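Local coordinates for protein processed glycerol phosphate lipoteichoic acid synthase 2 (Bacillus subtilis, PDB 2W8D) that belongs to the alkaline phosphatase-like sulfatase family and, in this processed C-terminal domain, holds a bound magnesium ion, at residues Gln78-Gly82 with Tyr96-Ser102; Asp281-Gln286 with Tyr356-Ser360. All blocks are in the same frame, centred on the assembly; numbering follows the deposited sequence.

Contact 1 (Gln78-Gly82 with Tyr96-Ser102); sequences QTGQG and YPLAQGS
The better-formed of the two direct hydrogen bonds runs from G101 N to Q81 OE1 (2.9 Å, nearly linear), showing how two irregular loops of a sulfatase-type fold join without strand pairing. Q81 reaches it with chi1 m, chi2 t. A water knits the same corner, accepting from Q81 N (3.0 Å) and donating to L98 O (2.6 Å) and G101 O (2.9 Å). The loops run in the same direction, flanking helix 86-93 in sequence, with CA atoms closing from 7.7 Å at Q78-Y96 to 4.3 Å at G82-S102. G101 turns with positive phi (73°), favouring glycine. At the wide end Q78 NE2 gives Y96 OH a weak hydrogen bond (3.2 Å); stronger partners are P345 O for Q78 and E388 for Y96. Segment 78-82 leads to magnesium-bound phosphothreonine T84. S102, N-cap of helix 103-106, has its OG on V105 N. Otherwise the loops meet by van der Waals contact: P97 CG sits 4.0 Å from Q78 O, G82 CA 4.0 Å from S102 CB.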
loop_
_atom_site.group_PDB
_atom_site.type_symbol
_atom_site.label_atom_id
_atom_site.label_comp_id
_atom_site.label_asym_id
_atom_site.label_seq_id
_atom_site.Cartn_x
_atom_site.Cartn_y
_atom_site.Cartn_z
ATOM N N GLN A 78 2.118 2.417 7.095
ATOM C CA GLN A 78 1.594 2.701 8.425
ATOM C C GLN A 78 1.170 1.420 9.130
ATOM O O GLN A 78 0.312 1.462 10.016
ATOM C CB GLN A 78 0.426 3.699 8.330
ATOM C CG GLN A 78 0.820 5.056 7.689
ATOM C CD GLN A 78 -0.370 5.930 7.439
ATOM O OE1 GLN A 78 -1.237 5.593 6.616
ATOM N NE2 GLN A 78 -0.455 7.048 8.165
ATOM N N THR A 79 1.785 0.302 8.749
ATOM C CA THR A 79 1.420 -1.011 9.228
ATOM C C THR A 79 1.908 -1.306 10.630
ATOM O O THR A 79 2.845 -0.653 11.142
ATOM C CB THR A 79 1.940 -2.156 8.286
ATOM O OG1 THR A 79 3.363 -2.185 8.308
ATOM C CG2 THR A 79 1.433 -1.991 6.821
ATOM N N GLY A 80 1.242 -2.282 11.252
ATOM C CA GLY A 80 1.650 -2.834 12.547
ATOM C C GLY A 80 1.872 -4.341 12.371
ATOM O O GLY A 80 2.453 -4.811 11.346
ATOM N N GLN A 81 1.369 -5.124 13.301
ATOM C CA GLN A 81 1.656 -6.571 13.223
ATOM C C GLN A 81 0.978 -7.397 12.117
ATOM O O GLN A 81 1.375 -8.524 11.864
ATOM C CB GLN A 81 1.499 -7.220 14.575
ATOM C CG GLN A 81 2.368 -6.500 15.651
ATOM C CD GLN A 81 2.205 -7.124 17.037
ATOM O OE1 GLN A 81 1.092 -7.322 17.528
ATOM N NE2 GLN A 81 3.327 -7.452 17.651
ATOM N N GLY A 82 -0.014 -6.840 11.437
ATOM C CA GLY A 82 -0.659 -7.555 10.344
ATOM C C GLY A 82 0.078 -7.348 9.033
ATOM O O GLY A 82 -0.365 -7.825 8.015
ATOM N N TYR A 96 -7.011 2.820 9.886
ATOM C CA TYR A 96 -5.829 2.199 10.471
ATOM C C TYR A 96 -6.093 0.770 10.973
ATOM O O TYR A 96 -7.185 0.447 11.449
ATOM C CB TYR A 96 -5.286 3.068 11.618
ATOM C CG TYR A 96 -4.708 4.341 11.111
ATOM C CD1 TYR A 96 -3.356 4.420 10.761
ATOM C CD2 TYR A 96 -5.509 5.463 10.940
ATOM C CE1 TYR A 96 -2.813 5.606 10.256
ATOM C CE2 TYR A 96 -5.001 6.624 10.434
ATOM C CZ TYR A 96 -3.662 6.714 10.104
ATOM O OH TYR A 96 -3.169 7.897 9.609
ATOM N N PRO A 97 -5.072 -0.088 10.861
ATOM C CA PRO A 97 -5.098 -1.449 11.387
ATOM C C PRO A 97 -5.018 -1.410 12.909
ATOM O O PRO A 97 -4.980 -0.328 13.503
ATOM C CB PRO A 97 -3.809 -2.039 10.827
ATOM C CG PRO A 97 -2.877 -0.844 10.803
ATOM C CD PRO A 97 -3.751 0.270 10.301
ATOM N N LEU A 98 -5.014 -2.571 13.549
ATOM C CA LEU A 98 -4.979 -2.592 15.029
ATOM C C LEU A 98 -3.576 -2.223 15.540
ATOM O O LEU A 98 -2.587 -2.474 14.859
ATOM C CB LEU A 98 -5.380 -3.969 15.560
ATOM C CG LEU A 98 -6.763 -4.550 15.250
ATOM C CD1 LEU A 98 -6.858 -5.963 15.777
ATOM C CD2 LEU A 98 -7.790 -3.713 15.980
ATOM N N ALA A 99 -3.515 -1.627 16.718
ATOM C CA ALA A 99 -2.272 -1.326 17.380
ATOM C C ALA A 99 -1.461 -2.577 17.753
ATOM O O ALA A 99 -0.227 -2.494 17.761
ATOM C CB ALA A 99 -2.512 -0.433 18.663
ATOM N N GLN A 100 -2.151 -3.674 18.112
ATOM C CA GLN A 100 -1.572 -5.019 18.347
ATOM C C GLN A 100 -2.422 -6.110 17.636
ATOM O O GLN A 100 -3.646 -6.006 17.595
ATOM C CB GLN A 100 -1.599 -5.378 19.830
ATOM C CG GLN A 100 -0.966 -4.352 20.773
ATOM C CD GLN A 100 0.456 -4.708 21.192
ATOM O OE1 GLN A 100 1.350 -4.914 20.347
ATOM N NE2 GLN A 100 0.679 -4.768 22.513
ATOM N N GLY A 101 -1.778 -7.162 17.134
ATOM C CA GLY A 101 -2.475 -8.197 16.425
ATOM C C GLY A 101 -2.908 -7.705 15.042
ATOM O O GLY A 101 -2.574 -6.588 14.606
ATOM N N SER A 102 -3.650 -8.547 14.350
ATOM C CA SER A 102 -3.969 -8.339 12.972
ATOM C C SER A 102 -5.464 -8.021 12.821
ATOM O O SER A 102 -6.337 -8.808 13.263
ATOM C CB SER A 102 -3.619 -9.595 12.173
ATOM O OG SER A 102 -4.392 -9.608 10.979
HETATM O O HOH W 1 -0.821 -4.316 15.192
#

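Contact 2 (Asp281-Gln286 with Tyr356-Ser360); sequences DYDNAQ and YTKIS
Packing a short helix across a strand through small and branched side chains is the principle here; I359 and T357 supply about half the buried surface and nearly all of the strand's share. Two positions apart on strand 356-359, both send CA-to-CB toward helix 281-286. The segment axes approach to 9.0 Å and cross at 111°, so the helix lies nearly transverse to the strand; D281 faces I359 (CA-CA 7.0 Å) and Y282 faces T357 (7.2 Å). I359, with chi1 and chi2 both m, brings CD1 to 3.6 Å from A285 CB, while its CG2 lies 4.1 Å from D281 CB. D281, third in buried area, adds a polar bridge: a water donates to D281 OD2 (2.6 Å) and to I359 O (3.1 Å). T357 CG2 sits 3.8 Å from Y282 CE1 and 3.3 Å from Q286 NE2, a van der Waals contact; Q286 OE1 hydrogen-bonds R289. T357 OG1, 4.0 Å from A285 CB, is buried without a polar partner in the model. Strand 356-359 is the middle one of a five-stranded antiparallel sheet, between strands 351-352 and 362-365, and the helix touches both neighbours, Q286 meeting I352 and D281 meeting Y364.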
loop_
_atom_site.group_PDB
_atom_site.type_symbol
_atom_site.label_atom_id
_atom_site.label_comp_id
_atom_site.label_asym_id
_atom_site.label_seq_id
_atom_site.Cartn_x
_atom_site.Cartn_y
_atom_site.Cartn_z
ATOM N N ASP A 281 17.801 6.006 15.479
ATOM C CA ASP A 281 16.315 5.960 15.488
ATOM C C ASP A 281 15.743 6.829 14.391
ATOM O O ASP A 281 14.802 6.447 13.716
ATOM C CB ASP A 281 15.749 6.530 16.804
ATOM C CG ASP A 281 15.821 5.563 17.986
ATOM O OD1 ASP A 281 15.994 4.339 17.802
ATOM O OD2 ASP A 281 15.701 6.070 19.131
ATOM N N TYR A 282 16.303 8.026 14.261
ATOM C CA TYR A 282 15.949 8.971 13.227
ATOM C C TYR A 282 16.146 8.344 11.825
ATOM O O TYR A 282 15.255 8.439 11.003
ATOM C CB TYR A 282 16.735 10.308 13.395
ATOM C CG TYR A 282 16.692 11.148 12.138
ATOM C CD1 TYR A 282 15.606 11.990 11.884
ATOM C CD2 TYR A 282 17.693 11.039 11.164
ATOM C CE1 TYR A 282 15.518 12.709 10.726
ATOM C CE2 TYR A 282 17.624 11.766 9.952
ATOM C CZ TYR A 282 16.528 12.595 9.743
ATOM O OH TYR A 282 16.402 13.333 8.582
ATOM N N ASP A 283 17.307 7.733 11.542
ATOM C CA ASP A 283 17.583 7.161 10.205
ATOM C C ASP A 283 16.591 6.050 9.909
ATOM O O ASP A 283 16.013 6.018 8.833
ATOM C CB ASP A 283 19.012 6.606 10.066
ATOM C CG ASP A 283 20.095 7.642 10.341
ATOM O OD1 ASP A 283 19.926 8.819 9.953
ATOM O OD2 ASP A 283 21.151 7.274 10.930
ATOM N N ASN A 284 16.390 5.154 10.877
ATOM C CA ASN A 284 15.365 4.141 10.762
ATOM C C ASN A 284 13.954 4.656 10.442
ATOM O O ASN A 284 13.240 4.036 9.661
ATOM C CB ASN A 284 15.315 3.222 11.959
ATOM C CG ASN A 284 14.536 1.972 11.654
ATOM O OD1 ASN A 284 14.899 1.215 10.746
ATOM N ND2 ASN A 284 13.427 1.769 12.358
ATOM N N ALA A 285 13.566 5.796 11.004
ATOM C CA ALA A 285 12.275 6.389 10.674
ATOM C C ALA A 285 12.236 6.795 9.178
ATOM O O ALA A 285 11.229 6.544 8.467
ATOM C CB ALA A 285 11.990 7.553 11.567
ATOM N N GLN A 286 13.355 7.366 8.716
ATOM C CA GLN A 286 13.495 7.735 7.312
ATOM C C GLN A 286 13.410 6.528 6.399
ATOM O O GLN A 286 12.953 6.665 5.274
ATOM C CB GLN A 286 14.800 8.545 7.031
ATOM C CG GLN A 286 14.984 9.768 7.939
ATOM C CD GLN A 286 13.696 10.573 8.084
ATOM O OE1 GLN A 286 13.109 10.969 7.094
ATOM N NE2 GLN A 286 13.253 10.807 9.319
ATOM N N TYR A 356 8.764 17.613 11.559
ATOM C CA TYR A 356 9.218 16.805 12.694
ATOM C C TYR A 356 9.193 15.329 12.420
ATOM O O TYR A 356 8.284 14.828 11.738
ATOM C CB TYR A 356 8.278 16.990 13.895
ATOM C CG TYR A 356 8.184 18.361 14.456
ATOM C CD1 TYR A 356 9.321 19.069 14.830
ATOM C CD2 TYR A 356 6.945 18.941 14.675
ATOM C CE1 TYR A 356 9.214 20.338 15.401
ATOM C CE2 TYR A 356 6.830 20.186 15.223
ATOM C CZ TYR A 356 7.957 20.880 15.590
ATOM O OH TYR A 356 7.800 22.136 16.131
ATOM N N THR A 357 10.197 14.627 12.939
ATOM C CA THR A 357 10.068 13.197 13.141
ATOM C C THR A 357 10.106 12.843 14.634
ATOM O O THR A 357 11.045 13.214 15.365
ATOM C CB THR A 357 10.897 12.293 12.148
ATOM O OG1 THR A 357 11.694 11.316 12.841
ATOM C CG2 THR A 357 11.720 13.073 11.150
ATOM N N LYS A 358 9.031 12.224 15.099
ATOM C CA LYS A 358 8.893 11.881 16.500
ATOM C C LYS A 358 9.001 10.389 16.682
ATOM O O LYS A 358 8.178 9.660 16.145
ATOM C CB LYS A 358 7.531 12.309 17.028
ATOM C CG LYS A 358 7.514 12.412 18.558
ATOM C CD LYS A 358 6.164 12.109 19.120
ATOM C CE LYS A 358 6.121 12.412 20.597
ATOM N NZ LYS A 358 4.730 12.264 21.095
ATOM N N ILE A 359 9.973 9.941 17.471
ATOM C CA ILE A 359 10.209 8.509 17.704
ATOM C C ILE A 359 10.428 8.253 19.204
ATOM O O ILE A 359 11.308 8.865 19.823
ATOM C CB ILE A 359 11.431 7.997 16.884
ATOM C CG1 ILE A 359 11.281 8.328 15.401
ATOM C CG2 ILE A 359 11.632 6.477 17.054
ATOM C CD1 ILE A 359 10.125 7.497 14.621
ATOM N N SER A 360 9.608 7.361 19.777
ATOM C CA SER A 360 9.602 7.067 21.232
ATOM C C SER A 360 9.710 8.325 22.067
ATOM O O SER A 360 10.544 8.405 22.969
ATOM C CB SER A 360 10.737 6.096 21.631
ATOM O OG SER A 360 10.946 5.156 20.585
HETATM O O HOH W 2 14.376 8.338 19.419
#

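In the fold
Neither contact is wholly buried: contact 1 is centred about 14 Å from the centre of the chain and contact 2 about 21 Å. Their centres are about 19 Å apart, and no atoms touch. Contact 1 joins two loops near the magnesium site, G82 lying about 9 Å from the ion, and relies on side-chain-to-backbone and water-mediated polar bonds; contact 2 sets helix against strand mainly through side-chain packing, with one bridging water. Shared neighbours relate them. The five-stranded sheet meets contact 1 through edge strand 344-345 and supplies contact 2 with its middle strand, while helix 380-397 provides E388 to Y96 and D382, in a salt bridge, to K358, whose CA-to-CB bond points away from helix 281-286.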